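Local coordinates for 43.8 kDa insecticidal crystal protein (PDB 4JP0) that acts as one half of a binary insecticidal toxin that, with Cry34Ab1, kills western corn rootworm larvae, probably by attacking the midgut epithelium, at residues Ala220-Pro223 with His224-Lys227; Glu362-Glu365 with Glu366-Ile370. One frame throughout, in Å; residues are numbered along the deposited sequence.

In the fold
Both contacts lie far from the middle of the chain, about 44 Å (contact 1) and 48 Å (contact 2) from its centre and on the same side of it. Contact 1 comes first in sequence, where strand 202-221 of a four-stranded antiparallel sheet passes into strand 225-234, which pairs with strand 292-301, all within the range matched to the P42 insecticidal crystal toxin family. Contact 2 follows at the C-terminal end of helix 361-368, with side chains that touch helices 349-355 and 372-380. The two centres are about 21 Å apart and the nearest atoms about 11 Å, without touching. One end of the protein thus combines a strand-to-strand link with a small group of C-terminal helices.

Contact 1. Residues Ala220-Pro223 with His224-Lys227; sequences ALRP and HEKK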
ATOM      1  N   ALA A 220     -32.196  10.492  19.786  1.00 28.25           N
ATOM      2  CA  ALA A 220     -33.461  11.233  19.790  1.00 28.76           C
ATOM      3  C   ALA A 220     -33.471  12.155  20.988  1.00 28.65           C
ATOM      4  O   ALA A 220     -33.258  11.704  22.118  1.00 28.80           O
ATOM      5  CB  ALA A 220     -34.630  10.281  19.865  1.00 28.43           C
ATOM      6  N   LEU A 221     -33.724  13.435  20.749  1.00 28.03           N
ATOM      7  CA  LEU A 221     -33.773  14.413  21.819  1.00 27.74           C
ATOM      8  C   LEU A 221     -35.125  15.074  21.971  1.00 26.88           C
ATOM      9  O   LEU A 221     -35.772  15.451  20.987  1.00 26.12           O
ATOM     10  CB  LEU A 221     -32.724  15.514  21.621  1.00 27.89           C
ATOM     11  CG  LEU A 221     -31.273  15.046  21.720  1.00 30.03           C
ATOM     12  CD1 LEU A 221     -30.777  14.627  20.367  1.00 31.93           C
ATOM     13  CD2 LEU A 221     -30.406  16.130  22.298  1.00 33.00           C
ATOM     14  N   ARG A 222     -35.532  15.258  23.216  1.00 26.03           N
ATOM     15  CA  ARG A 222     -36.736  16.017  23.487  1.00 26.10           C
ATOM     16  C   ARG A 222     -36.356  17.502  23.551  1.00 25.95           C
ATOM     17  O   ARG A 222     -35.179  17.843  23.494  1.00 24.79           O
ATOM     18  CB  ARG A 222     -37.362  15.548  24.812  1.00 26.06           C
ATOM     19  CG  ARG A 222     -37.582  14.031  24.827  1.00 27.44           C
ATOM     20  CD  ARG A 222     -38.680  13.562  25.785  1.00 27.98           C
ATOM     21  NE  ARG A 222     -38.408  13.898  27.172  1.00 28.02           N
ATOM     22  CZ  ARG A 222     -39.226  13.554  28.168  1.00 27.88           C
ATOM     23  NH1 ARG A 222     -40.308  12.861  27.892  1.00 27.27           N
ATOM     24  NH2 ARG A 222     -38.983  13.891  29.421  1.00 25.57           N
ATOM     25  N   PRO A 223     -37.339  18.389  23.644  1.00 27.28           N
ATOM     26  CA  PRO A 223     -37.043  19.817  23.782  1.00 27.86           C
ATOM     27  C   PRO A 223     -36.164  20.128  24.985  1.00 28.83           C
ATOM     28  O   PRO A 223     -36.307  19.542  26.073  1.00 28.39           O
ATOM     29  CB  PRO A 223     -38.436  20.456  23.971  1.00 28.54           C
ATOM     30  CG  PRO A 223     -39.372  19.513  23.311  1.00 28.30           C
ATOM     31  CD  PRO A 223     -38.790  18.120  23.577  1.00 26.38           C
ATOM     32  N   HIS A 224     -35.221  21.039  24.761  1.00 30.30           N
ATOM     33  CA  HIS A 224     -34.430  21.643  25.833  1.00 31.30           C
ATOM     34  C   HIS A 224     -33.639  20.637  26.653  1.00 32.32           C
ATOM     35  O   HIS A 224     -33.705  20.625  27.871  1.00 31.53           O
ATOM     36  CB  HIS A 224     -35.328  22.508  26.748  1.00 31.76           C
ATOM     37  CG  HIS A 224     -35.950  23.689  26.053  1.00 33.09           C
ATOM     38  ND1 HIS A 224     -35.204  24.708  25.495  1.00 35.10           N
ATOM     39  CD2 HIS A 224     -37.248  24.000  25.811  1.00 32.51           C
ATOM     40  CE1 HIS A 224     -36.017  25.600  24.950  1.00 33.65           C
ATOM     41  NE2 HIS A 224     -37.261  25.194  25.130  1.00 32.34           N
ATOM     42  N   GLU A 225     -32.871  19.798  25.989  1.00 33.33           N
ATOM     43  CA  GLU A 225     -32.073  18.854  26.751  1.00 34.83           C
ATOM     44  C   GLU A 225     -30.806  18.520  26.004  1.00 34.59           C
ATOM     45  O   GLU A 225     -30.754  18.648  24.787  1.00 33.98           O
ATOM     46  CB  GLU A 225     -32.859  17.573  27.032  1.00 34.87           C
ATOM     47  CG  GLU A 225     -33.017  16.647  25.828  1.00 36.43           C
ATOM     48  CD  GLU A 225     -33.518  15.276  26.271  1.00 39.00           C
ATOM     49  OE1 GLU A 225     -33.513  15.062  27.507  1.00 39.68           O
ATOM     50  OE2 GLU A 225     -33.927  14.434  25.430  1.00 36.77           O
ATOM     51  N   LYS A 226     -29.792  18.114  26.767  1.00 35.26           N
ATOM     52  CA  LYS A 226     -28.535  17.626  26.231  1.00 36.61           C
ATOM     53  C   LYS A 226     -28.595  16.131  26.480  1.00 36.32           C
ATOM     54  O   LYS A 226     -29.191  15.676  27.456  1.00 35.40           O
ATOM     55  CB  LYS A 226     -27.345  18.184  27.018  1.00 37.95           C
ATOM     56  CG  LYS A 226     -27.374  19.702  27.309  1.00 41.54           C
ATOM     57  CD  LYS A 226     -25.985  20.144  27.850  1.00 45.54           C
ATOM     58  CE  LYS A 226     -25.736  21.667  27.762  1.00 46.19           C
ATOM     59  NZ  LYS A 226     -24.339  22.025  28.215  1.00 46.30           N
ATOM     60  N   LYS A 227     -27.983  15.351  25.611  1.00 36.67           N
ATOM     61  CA  LYS A 227     -28.013  13.911  25.802  1.00 37.33           C
ATOM     62  C   LYS A 227     -26.629  13.397  25.528  1.00 36.97           C
ATOM     63  O   LYS A 227     -26.023  13.758  24.533  1.00 35.01           O
ATOM     64  CB  LYS A 227     -29.020  13.272  24.851  1.00 38.30           C
ATOM     65  CG  LYS A 227     -29.818  12.142  25.468  1.00 40.14           C
ATOM     66  CD  LYS A 227     -30.713  11.477  24.440  1.00 43.62           C
ATOM     67  CE  LYS A 227     -31.844  10.702  25.105  1.00 44.98           C
ATOM     68  NZ  LYS A 227     -32.682  10.002  24.085  1.00 46.10           N
TER
HETATM   69  O   HOH W   1     -32.091   8.287  21.595  1.00 33.84           O
HETATM   70  O   HOH W   2     -36.101  14.456  28.237  1.00 34.88           O
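The ammonium nitrogen NZ of Lys-227 reaches back to the start of the segment, donating to Ala-220 O at 2.7 Å with a C=O...N angle of 161°. A water takes a second hydrogen bond from Lys-227 NZ at 3.1 Å and one from Ala-220 N, so the lysine tip is linked to both ends of the alanine backbone. The lysine and leucine side chains run antiparallel alongside each other, with Leu-221 CD2 4.1 Å from Lys-227 CB. Between these points the chain turns through Pro-223 and His-224. His-224, with positive phi, and Glu-225 lie opposite the single residue Asn-301 of strand 292-301, a G1 beta bulge, while Arg-222 O receives a hydrogen bond from the Asn-301 side chain. Glu-225 spans the turn: its CG sits between the backbone N and the carbonyl carbon (chi1 75°), and the extended remainder brings OE2 2.9 Å from Arg-222 N. That bond is nearly straight at the hydrogen (171°), although the donor stands above the carboxylate plane. The other oxygen, Glu-225 OE1, accepts from a second water at 2.8 Å, and this water in turn accepts from Arg-222 NE, bridging the two charged side chains.

Contact 2. Residues Glu362-Glu365 with Glu366-Ile370; sequences EEVE and EITNI
Glu-362 and Glu-366 are one helical turn apart, and Glu-366 N donates to Glu-362 O at 3.1 Å. The next carbonyl, Glu-363 O, accepts from Ile-367 N at 2.9 Å and is also approached by the Ile-367 side chain, whose CG1 comes within 3.2 Å of it. The carboxylate of Glu-363 is engaged outside the contact, its OE1 taking a hydrogen bond from Ser-360 N, just before helix 361-368.

Val-364 O is gripped twice by one residue: Thr-368 N donates at 2.8 Å, close to the line of the C=O bond, and Thr-368 OG1 donates at 2.8 Å from above the carbonyl plane. The hydroxyl gets there because it sits between the threonine's own backbone N and carbonyl carbon (chi1 62°). With the hydroxyl so placed, the methyl CG2 of Thr-368 meets Val-364 CG1 at 3.8 Å as the two side chains cross. Val-364 and Thr-368 also touch Leu-355 of helix 349-355.

At Glu-365 the helical pattern fades: Asn-369 N makes a weak bond to Glu-365 O, bent to 129° at the hydrogen. Ile-370 O is buried without a hydrogen-bond partner, and Glu-365 CA approaches it at 3.3 Å in a CH...O contact. Asn-369 has positive phi and takes the chain out of the helix, while Ile-370 N donates to Thr-368 OG1 at 3.1 Å. The threonine hydroxyl thus both gives and receives, closing the C-terminal end of helix 361-368 with an ST turn.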
ATOM      1  N   GLU A 362     -37.570  34.956   8.027  1.00 32.11           N
ATOM      2  CA  GLU A 362     -38.779  34.431   7.398  1.00 32.94           C
ATOM      3  C   GLU A 362     -38.417  33.441   6.295  1.00 31.55           C
ATOM      4  O   GLU A 362     -39.097  32.439   6.123  1.00 31.11           O
ATOM      5  CB  GLU A 362     -39.695  35.569   6.906  1.00 33.37           C
ATOM      6  CG  GLU A 362     -40.537  36.169   8.035  1.00 40.24           C
ATOM      7  CD  GLU A 362     -40.943  37.622   7.796  1.00 46.53           C
ATOM      8  OE1 GLU A 362     -42.154  37.937   7.877  1.00 50.70           O
ATOM      9  OE2 GLU A 362     -40.047  38.464   7.549  1.00 50.30           O
ATOM     10  N   GLU A 363     -37.352  33.723   5.539  1.00 30.36           N
ATOM     11  CA  GLU A 363     -36.933  32.798   4.484  1.00 30.18           C
ATOM     12  C   GLU A 363     -36.463  31.466   5.064  1.00 29.66           C
ATOM     13  O   GLU A 363     -36.864  30.402   4.623  1.00 30.14           O
ATOM     14  CB  GLU A 363     -35.808  33.397   3.613  1.00 29.67           C
ATOM     15  CG  GLU A 363     -36.301  34.531   2.707  1.00 30.29           C
ATOM     16  CD  GLU A 363     -35.202  35.174   1.866  1.00 29.88           C
ATOM     17  OE1 GLU A 363     -33.988  34.995   2.184  1.00 25.77           O
ATOM     18  OE2 GLU A 363     -35.552  35.883   0.888  1.00 30.51           O
ATOM     19  N   VAL A 364     -35.587  31.528   6.049  1.00 28.63           N
ATOM     20  CA  VAL A 364     -35.109  30.298   6.658  1.00 28.54           C
ATOM     21  C   VAL A 364     -36.268  29.513   7.282  1.00 29.12           C
ATOM     22  O   VAL A 364     -36.357  28.296   7.139  1.00 28.49           O
ATOM     23  CB  VAL A 364     -34.016  30.585   7.666  1.00 28.06           C
ATOM     24  CG1 VAL A 364     -33.531  29.288   8.308  1.00 27.11           C
ATOM     25  CG2 VAL A 364     -32.866  31.296   6.928  1.00 27.01           C
ATOM     26  N   GLU A 365     -37.172  30.225   7.935  1.00 29.89           N
ATOM     27  CA  GLU A 365     -38.316  29.584   8.554  1.00 31.71           C
ATOM     28  C   GLU A 365     -39.043  28.743   7.519  1.00 31.50           C
ATOM     29  O   GLU A 365     -39.416  27.597   7.786  1.00 31.23           O
ATOM     30  CB  GLU A 365     -39.254  30.635   9.144  1.00 31.83           C
ATOM     31  CG  GLU A 365     -40.535  30.088   9.745  1.00 37.75           C
ATOM     32  CD  GLU A 365     -41.478  31.207  10.152  1.00 44.45           C
ATOM     33  OE1 GLU A 365     -41.063  32.075  10.960  1.00 46.60           O
ATOM     34  OE2 GLU A 365     -42.627  31.232   9.645  1.00 47.21           O
ATOM     35  N   GLU A 366     -39.235  29.332   6.335  1.00 32.01           N
ATOM     36  CA  GLU A 366     -39.896  28.657   5.223  1.00 31.56           C
ATOM     37  C   GLU A 366     -39.092  27.481   4.691  1.00 31.42           C
ATOM     38  O   GLU A 366     -39.645  26.411   4.418  1.00 31.20           O
ATOM     39  CB  GLU A 366     -40.168  29.636   4.060  1.00 32.31           C
ATOM     40  CG  GLU A 366     -40.575  28.884   2.808  1.00 33.36           C
ATOM     41  CD  GLU A 366     -41.069  29.751   1.651  1.00 32.72           C
ATOM     42  OE1 GLU A 366     -41.490  30.939   1.830  1.00 30.13           O
ATOM     43  OE2 GLU A 366     -41.042  29.197   0.536  1.00 31.13           O
ATOM     44  N   ILE A 367     -37.782  27.661   4.555  1.00 30.50           N
ATOM     45  CA  ILE A 367     -36.943  26.615   3.975  1.00 31.03           C
ATOM     46  C   ILE A 367     -36.773  25.401   4.883  1.00 31.23           C
ATOM     47  O   ILE A 367     -36.746  24.251   4.412  1.00 31.97           O
ATOM     48  CB  ILE A 367     -35.554  27.180   3.657  1.00 31.38           C
ATOM     49  CG1 ILE A 367     -35.658  28.238   2.550  1.00 32.06           C
ATOM     50  CG2 ILE A 367     -34.569  26.032   3.289  1.00 32.79           C
ATOM     51  CD1 ILE A 367     -34.392  29.037   2.359  1.00 31.33           C
ATOM     52  N   THR A 368     -36.661  25.643   6.182  1.00 29.94           N
ATOM     53  CA  THR A 368     -36.290  24.546   7.092  1.00 30.36           C
ATOM     54  C   THR A 368     -37.408  24.025   7.936  1.00 31.18           C
ATOM     55  O   THR A 368     -37.244  23.002   8.605  1.00 30.69           O
ATOM     56  CB  THR A 368     -35.240  25.030   8.059  1.00 29.67           C
ATOM     57  OG1 THR A 368     -35.794  26.102   8.835  1.00 25.65           O
ATOM     58  CG2 THR A 368     -34.063  25.652   7.304  1.00 29.43           C
ATOM     59  N   ASN A 369     -38.524  24.742   7.941  1.00 32.33           N
ATOM     60  CA  ASN A 369     -39.657  24.409   8.798  1.00 33.86           C
ATOM     61  C   ASN A 369     -39.398  24.724  10.249  1.00 33.65           C
ATOM     62  O   ASN A 369     -40.192  24.358  11.117  1.00 33.74           O
ATOM     63  CB  ASN A 369     -40.019  22.942   8.678  1.00 34.67           C
ATOM     64  CG  ASN A 369     -41.062  22.700   7.634  1.00 38.67           C
ATOM     65  OD1 ASN A 369     -40.767  22.687   6.434  1.00 41.85           O
ATOM     66  ND2 ASN A 369     -42.308  22.494   8.079  1.00 43.00           N
ATOM     67  N   ILE A 370     -38.292  25.404  10.523  1.00 32.60           N
ATOM     68  CA  ILE A 370     -37.981  25.787  11.902  1.00 31.66           C
ATOM     69  C   ILE A 370     -38.548  27.180  12.249  1.00 31.92           C
ATOM     70  O   ILE A 370     -38.285  28.138  11.536  1.00 32.03           O
ATOM     71  CB  ILE A 370     -36.471  25.739  12.094  1.00 30.27           C
ATOM     72  CG1 ILE A 370     -35.952  24.315  11.840  1.00 31.28           C
ATOM     73  CG2 ILE A 370     -36.085  26.178  13.465  1.00 30.67           C
ATOM     74  CD1 ILE A 370     -34.410  24.259  11.772  1.00 29.28           C
TER